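Local coordinates for protein similar to hydroxylamine oxidoreductase (Kuenenia stuttgartiensis, PDB 6H5L) that forms part of a multi-heme reductase complex of an anammox bacterium and probably acts as an oxidoreductase resembling hydroxylamine oxidoreductase, at residues T315-D320 with I383-I388; D401-S406 with G441-F446; Y423-F426 with K432-V435. One frame throughout, in Å; residues are numbered along the deposited sequence.

How the contacts relate
The three contacts lie in the second half of the chain, on the same side of its centre. Contact 1, where a loop meets helix 356-389, closes before the others open; contact 3 is then nested inside the loop that contact 2 closes. Contacts 2 and 3 are neighbours, their centres about 11 Å apart, and they touch mainly through Y403, which packs against both F426 and V435, with Y443 also against V435. Contact 1 lies about 16 Å from contact 3, centre to centre, and meets it where I388 packs on P434. Contacts 1 and 2 do not touch. Together they trace connected packing from the long helix 356-389, through the loop after helix 420-429, to helix 443-446 beside a heme c.

Contact 1 of 3, residues T315-D320 with I383-I388; sequences TSSLKD and IVEDLI
This is a small polar contact in which S316 and S317, in the long loop between strand 291-292 and helix 337-350, meet E385 on the long helix 356-389. One carboxylate does the touching. E385 OE2 accepts the backbone N-H of S317, with N to OE2 at 3.0 Å and an N-H...O angle of 150°, using its syn lone pair, on the side of OE1. Beside that bond, CB of S316 lies 3.4 Å from E385 OE2, so the same oxygen also rests against a serine methylene. The torsions explain the reach: CG of E385 stands opposite its own carbonyl carbon (chi1 -69°) and the chain beyond it is extended (chi2 179°), carrying the carboxylate straight out from the helix to the loop. The other oxygen, OE1, accepts a hydrogen bond from Q381 NE2 one turn earlier, which should limit rotation of the carboxylate. D378, on the same face of the helix, adds two bonds to the loop, its OD1 with S316 OG and its OD2 with T315 N. Within the loop, L318 N gives a weak bond to S316 OG at 3.4 Å, the pattern of an ST turn, as the chain enters the short 3-10 segment 317-319. Around the helix, I383 packs on helix 480-513, V384 on helix 455-476, and L387 on both. The arrangement is that of a loop pinned by acidic side chains to the flank of a bundle of long helices, consistent with the C-terminal helical region of hydroxylamine oxidoreductase-like cytochromes.

Contact 2 of 3, residues D401-S406 with G441-F446; sequences DPYPLS and GVYGMF. With HEC (heme c), chain F.
Y403 and P404, at the start of a type II beta turn that runs to S406, pack against Y443 in the weakly bonded helix about 443-446, a buried aromatic-proline packing linked to a heme c pocket through F446 of the same segment. The aromatic part is a T-shaped pair: the edge of Y403 points to the face of Y443, with centroids 5.0 Å apart and planes at 67°. CE1 of Y403 leads, reaching Y443 CD1 at 3.5 Å. The proline adds a CH-pi contact. Its CD sits over a face of the Y443 ring, 3.9 Å from the centroid and displaced toward CD2, while also lying 3.3 Å above the Y403 plane, toward its rim, so that one methylene touches both tyrosines. Y443 presents its ring to the turn because CG lies between the backbone N and the carbonyl carbon (chi1 66°).

Polar bonds fix the two phenols: Y443 OH pairs with N452 OD1, and Y403 OH with the backbone oxygen of L440. Within the turn, S406 OG is modelled very close to Y403 O, a bond of doubtful length. A leucine in place of Y443 would remove the hydroxyl and the ring face, and would probably leave N452 OD1 without that partner and the Y403 edge and P404 CD without an aromatic surface to pack on.

Farther along this segment the contacts are with the heme. A water oxygen is bound to heme FE at 2.1 Å, with one further ligand atom coming from another part of the protein. F446, which also meets the W183 ring, brings CE2 to 3.5 Å from heme atom C2B and 3.6 Å from the methyl carbon CMB.

Contact 3 of 3, residues Y423-F426 with K432-V435; sequences YNAF and KFPV
F433 meets A425 and F426 because its CG lies between its backbone N and carbonyl carbon (chi1 47°), which swings the ring out of the 432-435 loop and back to helix 420-429. F426 turns a ring face to receive it, and the two form an edge-to-face pair with centroids 4.9 Å apart and planes at 76°. F433 CZ is the leading atom: it stands 3.5 Å above the F426 plane, over the middle of the ring, and comes to 3.6 Å from both F426 CE2 and F426 CD2. The neighbouring edge atom of F433, CE2, lies 3.4 Å from the backbone oxygen of A425, which is near the plane of the F433 ring. The F433 edge thus meets the F426 face and A425 O, while the A425 methyl, CB, lies out of the ring plane, 4.0 Å from F433 CE2. F426 is buried further by S406, I409 and V410 of helix 406-412. On the loop, K432 NZ is hydrogen-bonded to R400 O and V435 packs on Y403. The result is a loop leaving helix 420-429 that turns so that one of its phenylalanines packs on that same helix, in a T-shaped pair.

Contact 1 of 3, residues T315-D320 with I383-I388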
loop_
_atom_site.group_PDB
_atom_site.type_symbol
_atom_site.label_atom_id
_atom_site.label_comp_id
_atom_site.label_asym_id
_atom_site.label_seq_id
_atom_site.Cartn_x
_atom_site.Cartn_y
_atom_site.Cartn_z
ATOM N N THR A 315 53.772 -38.175 29.932
ATOM C CA THR A 315 54.283 -39.090 30.943
ATOM C C THR A 315 53.671 -40.479 30.850
ATOM O O THR A 315 54.313 -41.455 31.249
ATOM C CB THR A 315 54.036 -38.526 32.347
ATOM O OG1 THR A 315 52.631 -38.546 32.631
ATOM C CG2 THR A 315 54.541 -37.095 32.437
ATOM N N SER A 316 52.451 -40.588 30.331
ATOM C CA SER A 316 51.818 -41.883 30.119
ATOM C C SER A 316 52.316 -42.464 28.797
ATOM O O SER A 316 53.260 -41.958 28.186
ATOM C CB SER A 316 50.298 -41.743 30.149
ATOM O OG SER A 316 49.836 -40.961 29.061
ATOM N N SER A 317 51.677 -43.538 28.331
ATOM C CA SER A 317 52.053 -44.130 27.052
ATOM C C SER A 317 51.695 -43.249 25.860
ATOM O O SER A 317 51.986 -43.635 24.722
ATOM C CB SER A 317 51.404 -45.507 26.898
ATOM O OG SER A 317 50.017 -45.454 27.177
ATOM N N LEU A 318 51.078 -42.085 26.087
ATOM C CA LEU A 318 50.860 -41.126 25.009
ATOM C C LEU A 318 52.166 -40.656 24.387
ATOM O O LEU A 318 52.160 -40.168 23.252
ATOM C CB LEU A 318 50.072 -39.922 25.524
ATOM C CG LEU A 318 48.623 -40.212 25.900
ATOM C CD1 LEU A 318 47.910 -38.950 26.358
ATOM C CD2 LEU A 318 47.923 -40.833 24.712
ATOM N N LYS A 319 53.282 -40.785 25.108
ATOM C CA LYS A 319 54.586 -40.481 24.534
ATOM C C LYS A 319 54.933 -41.414 23.382
ATOM O O LYS A 319 55.843 -41.108 22.603
ATOM C CB LYS A 319 55.664 -40.556 25.615
ATOM C CG LYS A 319 55.789 -41.922 26.280
ATOM C CD LYS A 319 56.639 -41.845 27.542
ATOM C CE LYS A 319 56.593 -43.145 28.334
ATOM N NZ LYS A 319 57.248 -44.275 27.618
ATOM N N ASP A 320 54.235 -42.542 23.259
ATOM C CA ASP A 320 54.457 -43.496 22.181
ATOM C C ASP A 320 53.283 -43.580 21.215
ATOM O O ASP A 320 53.321 -44.393 20.284
ATOM C CB ASP A 320 54.758 -44.881 22.763
ATOM C CG ASP A 320 56.090 -44.928 23.489
ATOM O OD1 ASP A 320 57.120 -44.596 22.866
ATOM O OD2 ASP A 320 56.107 -45.286 24.686
ATOM N N ILE A 383 48.127 -42.152 35.918
ATOM C CA ILE A 383 47.640 -42.775 37.146
ATOM C C ILE A 383 46.992 -44.120 36.842
ATOM O O ILE A 383 47.227 -45.113 37.542
ATOM C CB ILE A 383 46.662 -41.828 37.865
ATOM C CG1 ILE A 383 47.398 -40.573 38.343
ATOM C CG2 ILE A 383 45.978 -42.541 39.017
ATOM C CD1 ILE A 383 46.479 -39.469 38.812
ATOM N N VAL A 384 46.171 -44.174 35.791
ATOM C CA VAL A 384 45.485 -45.415 35.444
ATOM C C VAL A 384 46.483 -46.477 34.998
ATOM O O VAL A 384 46.362 -47.653 35.363
ATOM C CB VAL A 384 44.422 -45.150 34.362
ATOM C CG1 VAL A 384 43.707 -46.440 33.992
ATOM C CG2 VAL A 384 43.430 -44.099 34.836
ATOM N N GLU A 385 47.484 -46.084 34.207
ATOM C CA GLU A 385 48.431 -47.061 33.682
ATOM C C GLU A 385 49.385 -47.567 34.758
ATOM O O GLU A 385 49.835 -48.715 34.687
ATOM C CB GLU A 385 49.210 -46.461 32.512
ATOM C CG GLU A 385 48.362 -46.226 31.272
ATOM C CD GLU A 385 49.146 -45.609 30.133
ATOM O OE1 GLU A 385 48.622 -45.577 28.999
ATOM O OE2 GLU A 385 50.287 -45.158 30.369
ATOM N N ASP A 386 49.706 -46.737 35.752
ATOM C CA ASP A 386 50.548 -47.205 36.849
ATOM C C ASP A 386 49.841 -48.283 37.661
ATOM O O ASP A 386 50.471 -49.251 38.100
ATOM C CB ASP A 386 50.954 -46.037 37.745
ATOM C CG ASP A 386 51.961 -45.120 37.082
ATOM O OD1 ASP A 386 52.355 -45.400 35.930
ATOM O OD2 ASP A 386 52.358 -44.118 37.715
ATOM N N LEU A 387 48.531 -48.130 37.873
ATOM C CA LEU A 387 47.755 -49.186 38.516
ATOM C C LEU A 387 47.822 -50.479 37.714
ATOM O O LEU A 387 47.932 -51.570 38.285
ATOM C CB LEU A 387 46.302 -48.743 38.684
ATOM C CG LEU A 387 46.008 -47.566 39.613
ATOM C CD1 LEU A 387 44.608 -47.038 39.359
ATOM C CD2 LEU A 387 46.165 -47.981 41.066
ATOM N N ILE A 388 47.751 -50.373 36.385
ATOM C CA ILE A 388 47.835 -51.554 35.532
ATOM C C ILE A 388 49.212 -52.195 35.652
ATOM O O ILE A 388 49.339 -53.413 35.834
ATOM C CB ILE A 388 47.504 -51.182 34.075
ATOM C CG1 ILE A 388 46.037 -50.761 33.950
ATOM C CG2 ILE A 388 47.817 -52.338 33.139
ATOM C CD1 ILE A 388 45.669 -50.197 32.590
#

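Contact 2 of 3, residues D401-S406 with G441-F446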
loop_
_atom_site.group_PDB
_atom_site.type_symbol
_atom_site.label_atom_id
_atom_site.label_comp_id
_atom_site.label_asym_id
_atom_site.label_seq_id
_atom_site.Cartn_x
_atom_site.Cartn_y
_atom_site.Cartn_z
ATOM N N ASP A 401 36.627 -59.921 30.173
ATOM C CA ASP A 401 36.494 -60.073 28.734
ATOM C C ASP A 401 37.650 -59.380 28.014
ATOM O O ASP A 401 38.189 -58.382 28.501
ATOM C CB ASP A 401 35.164 -59.497 28.251
ATOM C CG ASP A 401 34.024 -60.488 28.356
ATOM O OD1 ASP A 401 34.270 -61.636 28.781
ATOM O OD2 ASP A 401 32.879 -60.116 28.018
ATOM N N PRO A 402 38.054 -59.893 26.854
ATOM C CA PRO A 402 39.131 -59.241 26.098
ATOM C C PRO A 402 38.676 -57.950 25.439
ATOM O O PRO A 402 37.528 -57.528 25.609
ATOM C CB PRO A 402 39.512 -60.299 25.055
ATOM C CG PRO A 402 38.258 -61.079 24.852
ATOM C CD PRO A 402 37.587 -61.129 26.199
ATOM N N TYR A 403 39.579 -57.316 24.697
ATOM C CA TYR A 403 39.216 -56.147 23.911
ATOM C C TYR A 403 38.078 -56.510 22.957
ATOM O O TYR A 403 38.029 -57.640 22.457
ATOM C CB TYR A 403 40.435 -55.641 23.134
ATOM C CG TYR A 403 40.242 -54.319 22.423
ATOM C CD1 TYR A 403 40.413 -53.114 23.093
ATOM C CD2 TYR A 403 39.897 -54.278 21.079
ATOM C CE1 TYR A 403 40.241 -51.904 22.444
ATOM C CE2 TYR A 403 39.722 -53.073 20.422
ATOM C CZ TYR A 403 39.896 -51.889 21.109
ATOM O OH TYR A 403 39.723 -50.688 20.459
ATOM N N PRO A 404 37.141 -55.595 22.702
ATOM C CA PRO A 404 35.965 -55.947 21.894
ATOM C C PRO A 404 36.346 -56.487 20.521
ATOM O O PRO A 404 37.121 -55.874 19.783
ATOM C CB PRO A 404 35.196 -54.623 21.791
ATOM C CG PRO A 404 36.178 -53.559 22.183
ATOM C CD PRO A 404 37.073 -54.208 23.185
ATOM N N LEU A 405 35.801 -57.664 20.200
ATOM C CA LEU A 405 35.989 -58.311 18.899
ATOM C C LEU A 405 37.460 -58.630 18.638
ATOM O O LEU A 405 37.979 -58.407 17.543
ATOM C CB LEU A 405 35.410 -57.454 17.771
ATOM C CG LEU A 405 34.915 -58.197 16.530
ATOM C CD1 LEU A 405 33.546 -58.802 16.779
ATOM C CD2 LEU A 405 34.881 -57.269 15.334
ATOM N N SER A 406 38.139 -59.173 19.653
ATOM C CA SER A 406 39.550 -59.511 19.496
ATOM C C SER A 406 39.752 -60.646 18.500
ATOM O O SER A 406 40.777 -60.683 17.808
ATOM C CB SER A 406 40.159 -59.878 20.849
ATOM O OG SER A 406 40.136 -58.776 21.738
ATOM N N GLY A 441 41.194 -46.587 22.928
ATOM C CA GLY A 441 40.782 -46.943 24.272
ATOM C C GLY A 441 39.382 -46.523 24.647
ATOM O O GLY A 441 38.952 -46.756 25.779
ATOM N N VAL A 442 38.643 -45.910 23.716
ATOM C CA VAL A 442 37.343 -45.320 24.032
ATOM C C VAL A 442 36.204 -46.325 23.985
ATOM O O VAL A 442 35.047 -45.938 24.190
ATOM C CB VAL A 442 37.075 -44.149 23.062
ATOM C CG1 VAL A 442 36.551 -44.663 21.720
ATOM C CG2 VAL A 442 36.137 -43.120 23.679
ATOM N N TYR A 443 36.493 -47.606 23.734
ATOM C CA TYR A 443 35.426 -48.588 23.546
ATOM C C TYR A 443 34.487 -48.641 24.747
ATOM O O TYR A 443 33.276 -48.827 24.585
ATOM C CB TYR A 443 36.022 -49.968 23.274
ATOM C CG TYR A 443 36.789 -50.545 24.441
ATOM C CD1 TYR A 443 38.126 -50.231 24.639
ATOM C CD2 TYR A 443 36.176 -51.407 25.341
ATOM C CE1 TYR A 443 38.830 -50.757 25.704
ATOM C CE2 TYR A 443 36.872 -51.935 26.408
ATOM C CZ TYR A 443 38.199 -51.608 26.586
ATOM O OH TYR A 443 38.898 -52.134 27.649
ATOM N N GLY A 444 35.027 -48.481 25.957
ATOM C CA GLY A 444 34.205 -48.512 27.155
ATOM C C GLY A 444 33.178 -47.403 27.222
ATOM O O GLY A 444 32.185 -47.530 27.948
ATOM N N MET A 445 33.398 -46.313 26.484
ATOM C CA MET A 445 32.389 -45.268 26.363
ATOM C C MET A 445 31.112 -45.798 25.724
ATOM O O MET A 445 30.018 -45.298 26.006
ATOM C CB MET A 445 32.944 -44.114 25.528
ATOM C CG MET A 445 32.559 -42.730 25.990
ATOM S SD MET A 445 33.697 -42.110 27.239
ATOM C CE MET A 445 32.992 -40.496 27.543
ATOM N N PHE A 446 31.235 -46.814 24.870
ATOM C CA PHE A 446 30.153 -47.282 24.012
ATOM C C PHE A 446 29.535 -48.589 24.487
ATOM O O PHE A 446 28.316 -48.763 24.389
ATOM C CB PHE A 446 30.663 -47.466 22.575
ATOM C CG PHE A 446 31.233 -46.213 21.952
ATOM C CD1 PHE A 446 32.452 -45.701 22.367
ATOM C CD2 PHE A 446 30.561 -45.568 20.928
ATOM C CE1 PHE A 446 32.973 -44.557 21.794
ATOM C CE2 PHE A 446 31.077 -44.425 20.350
ATOM C CZ PHE A 446 32.286 -43.921 20.782
HETATM FE FE HEC F . 30.371 -40.647 15.823
HETATM C CHA HEC F . 33.275 -38.902 15.718
HETATM C CHB HEC F . 31.949 -43.574 15.744
HETATM C CHC HEC F . 27.518 -42.231 17.119
HETATM C CHD HEC F . 28.514 -37.866 15.290
HETATM N NA HEC F . 32.273 -41.142 15.727
HETATM C C1A HEC F . 33.355 -40.282 15.722
HETATM C C2A HEC F . 34.556 -41.102 15.731
HETATM C C3A HEC F . 34.183 -42.386 15.735
HETATM C C4A HEC F . 32.736 -42.442 15.733
HETATM C CMA HEC F . 35.131 -43.605 15.742
HETATM C CAA HEC F . 36.021 -40.608 15.728
HETATM C CBA HEC F . 36.297 -39.775 14.483
HETATM C CGA HEC F . 36.779 -40.675 13.377
HETATM O O1A HEC F . 36.184 -40.609 12.274
HETATM O O2A HEC F . 37.739 -41.459 13.597
HETATM N NB HEC F . 29.789 -42.585 16.283
HETATM C C1B HEC F . 30.689 -43.624 16.300
HETATM C C2B HEC F . 30.091 -44.742 17.002
HETATM C C3B HEC F . 28.846 -44.368 17.390
HETATM C C4B HEC F . 28.649 -43.001 16.937
HETATM C CMB HEC F . 30.863 -46.070 17.190
HETATM C CAB HEC F . 27.722 -45.114 18.167
HETATM C CBB HEC F . 27.785 -46.660 18.189
HETATM N NC HEC F . 28.357 -40.163 16.113
HETATM C C1C HEC F . 27.376 -40.916 16.729
HETATM C C2C HEC F . 26.233 -40.054 16.988
HETATM C C3C HEC F . 26.469 -38.878 16.382
HETATM C C4C HEC F . 27.833 -38.906 15.884
HETATM C CMC HEC F . 24.873 -40.554 17.532
HETATM C CAC HEC F . 25.528 -37.649 16.301
HETATM C CBC HEC F . 25.193 -37.102 17.704
HETATM N ND HEC F . 30.832 -38.669 15.555
HETATM C C1D HEC F . 29.881 -37.682 15.320
HETATM C C2D HEC F . 30.562 -36.424 15.115
HETATM C C3D HEC F . 32.063 -36.745 15.247
HETATM C C4D HEC F . 32.126 -38.163 15.522
HETATM C CMD HEC F . 29.893 -35.063 14.819
HETATM C CAD HEC F . 33.268 -35.785 15.124
HETATM C CBD HEC F . 33.096 -34.571 16.032
HETATM C CGD HEC F . 34.288 -33.669 15.870
HETATM O O1D HEC F . 35.279 -34.115 15.240
HETATM O O2D HEC F . 34.250 -32.515 16.370
HETATM O O HOH W 1 30.540 -40.060 17.842
#

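Contact 3 of 3, residues Y423-F426 with K432-V435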
loop_
_atom_site.group_PDB
_atom_site.type_symbol
_atom_site.label_atom_id
_atom_site.label_comp_id
_atom_site.label_asym_id
_atom_site.label_seq_id
_atom_site.Cartn_x
_atom_site.Cartn_y
_atom_site.Cartn_z
ATOM N N TYR A 423 49.589 -55.790 16.293
ATOM C CA TYR A 423 48.914 -56.993 15.817
ATOM C C TYR A 423 49.493 -58.246 16.460
ATOM O O TYR A 423 48.761 -59.205 16.729
ATOM C CB TYR A 423 49.000 -57.087 14.294
ATOM C CG TYR A 423 48.290 -58.301 13.739
ATOM C CD1 TYR A 423 46.904 -58.343 13.662
ATOM C CD2 TYR A 423 49.005 -59.408 13.299
ATOM C CE1 TYR A 423 46.248 -59.454 13.163
ATOM C CE2 TYR A 423 48.359 -60.521 12.797
ATOM C CZ TYR A 423 46.981 -60.538 12.730
ATOM O OH TYR A 423 46.332 -61.644 12.231
ATOM N N ASN A 424 50.807 -58.264 16.698
ATOM C CA ASN A 424 51.425 -59.414 17.350
ATOM C C ASN A 424 50.826 -59.656 18.728
ATOM O O ASN A 424 50.582 -60.805 19.115
ATOM C CB ASN A 424 52.935 -59.210 17.458
ATOM C CG ASN A 424 53.624 -60.339 18.193
ATOM O OD1 ASN A 424 53.357 -61.514 17.940
ATOM N ND2 ASN A 424 54.506 -59.988 19.121
ATOM N N ALA A 425 50.580 -58.582 19.485
ATOM C CA ALA A 425 49.988 -58.731 20.810
ATOM C C ALA A 425 48.573 -59.288 20.723
ATOM O O ALA A 425 48.165 -60.100 21.562
ATOM C CB ALA A 425 49.994 -57.388 21.539
ATOM N N PHE A 426 47.809 -58.863 19.716
ATOM C CA PHE A 426 46.456 -59.384 19.549
ATOM C C PHE A 426 46.472 -60.854 19.153
ATOM O O PHE A 426 45.659 -61.643 19.647
ATOM C CB PHE A 426 45.696 -58.559 18.512
ATOM C CG PHE A 426 44.875 -57.450 19.103
ATOM C CD1 PHE A 426 43.615 -57.707 19.621
ATOM C CD2 PHE A 426 45.357 -56.153 19.139
ATOM C CE1 PHE A 426 42.854 -56.692 20.168
ATOM C CE2 PHE A 426 44.599 -55.132 19.683
ATOM C CZ PHE A 426 43.345 -55.404 20.199
ATOM N N LYS A 432 43.647 -60.107 25.476
ATOM C CA LYS A 432 43.476 -60.118 26.928
ATOM C C LYS A 432 44.439 -59.131 27.595
ATOM O O LYS A 432 45.245 -59.480 28.457
ATOM C CB LYS A 432 43.658 -61.532 27.467
ATOM C CG LYS A 432 42.473 -62.446 27.202
ATOM C CD LYS A 432 41.799 -62.851 28.502
ATOM C CE LYS A 432 40.404 -63.403 28.257
ATOM N NZ LYS A 432 39.720 -63.749 29.534
ATOM N N PHE A 433 44.333 -57.871 27.178
ATOM C CA PHE A 433 45.146 -56.793 27.723
ATOM C C PHE A 433 44.346 -55.501 27.672
ATOM O O PHE A 433 43.441 -55.371 26.839
ATOM C CB PHE A 433 46.467 -56.630 26.956
ATOM C CG PHE A 433 46.308 -56.618 25.460
ATOM C CD1 PHE A 433 45.857 -55.485 24.800
ATOM C CD2 PHE A 433 46.626 -57.738 24.712
ATOM C CE1 PHE A 433 45.715 -55.477 23.425
ATOM C CE2 PHE A 433 46.489 -57.734 23.338
ATOM C CZ PHE A 433 46.033 -56.603 22.693
ATOM N N PRO A 434 44.643 -54.539 28.542
ATOM C CA PRO A 434 43.924 -53.264 28.505
ATOM C C PRO A 434 44.423 -52.355 27.394
ATOM O O PRO A 434 45.595 -52.372 27.013
ATOM C CB PRO A 434 44.216 -52.648 29.882
ATOM C CG PRO A 434 44.813 -53.751 30.702
ATOM C CD PRO A 434 45.514 -54.632 29.725
ATOM N N VAL A 435 43.499 -51.551 26.873
ATOM C CA VAL A 435 43.798 -50.522 25.883
ATOM C C VAL A 435 43.230 -49.217 26.424
ATOM O O VAL A 435 42.010 -49.079 26.562
ATOM C CB VAL A 435 43.212 -50.848 24.504
ATOM C CG1 VAL A 435 43.592 -49.772 23.507
ATOM C CG2 VAL A 435 43.691 -52.214 24.031
#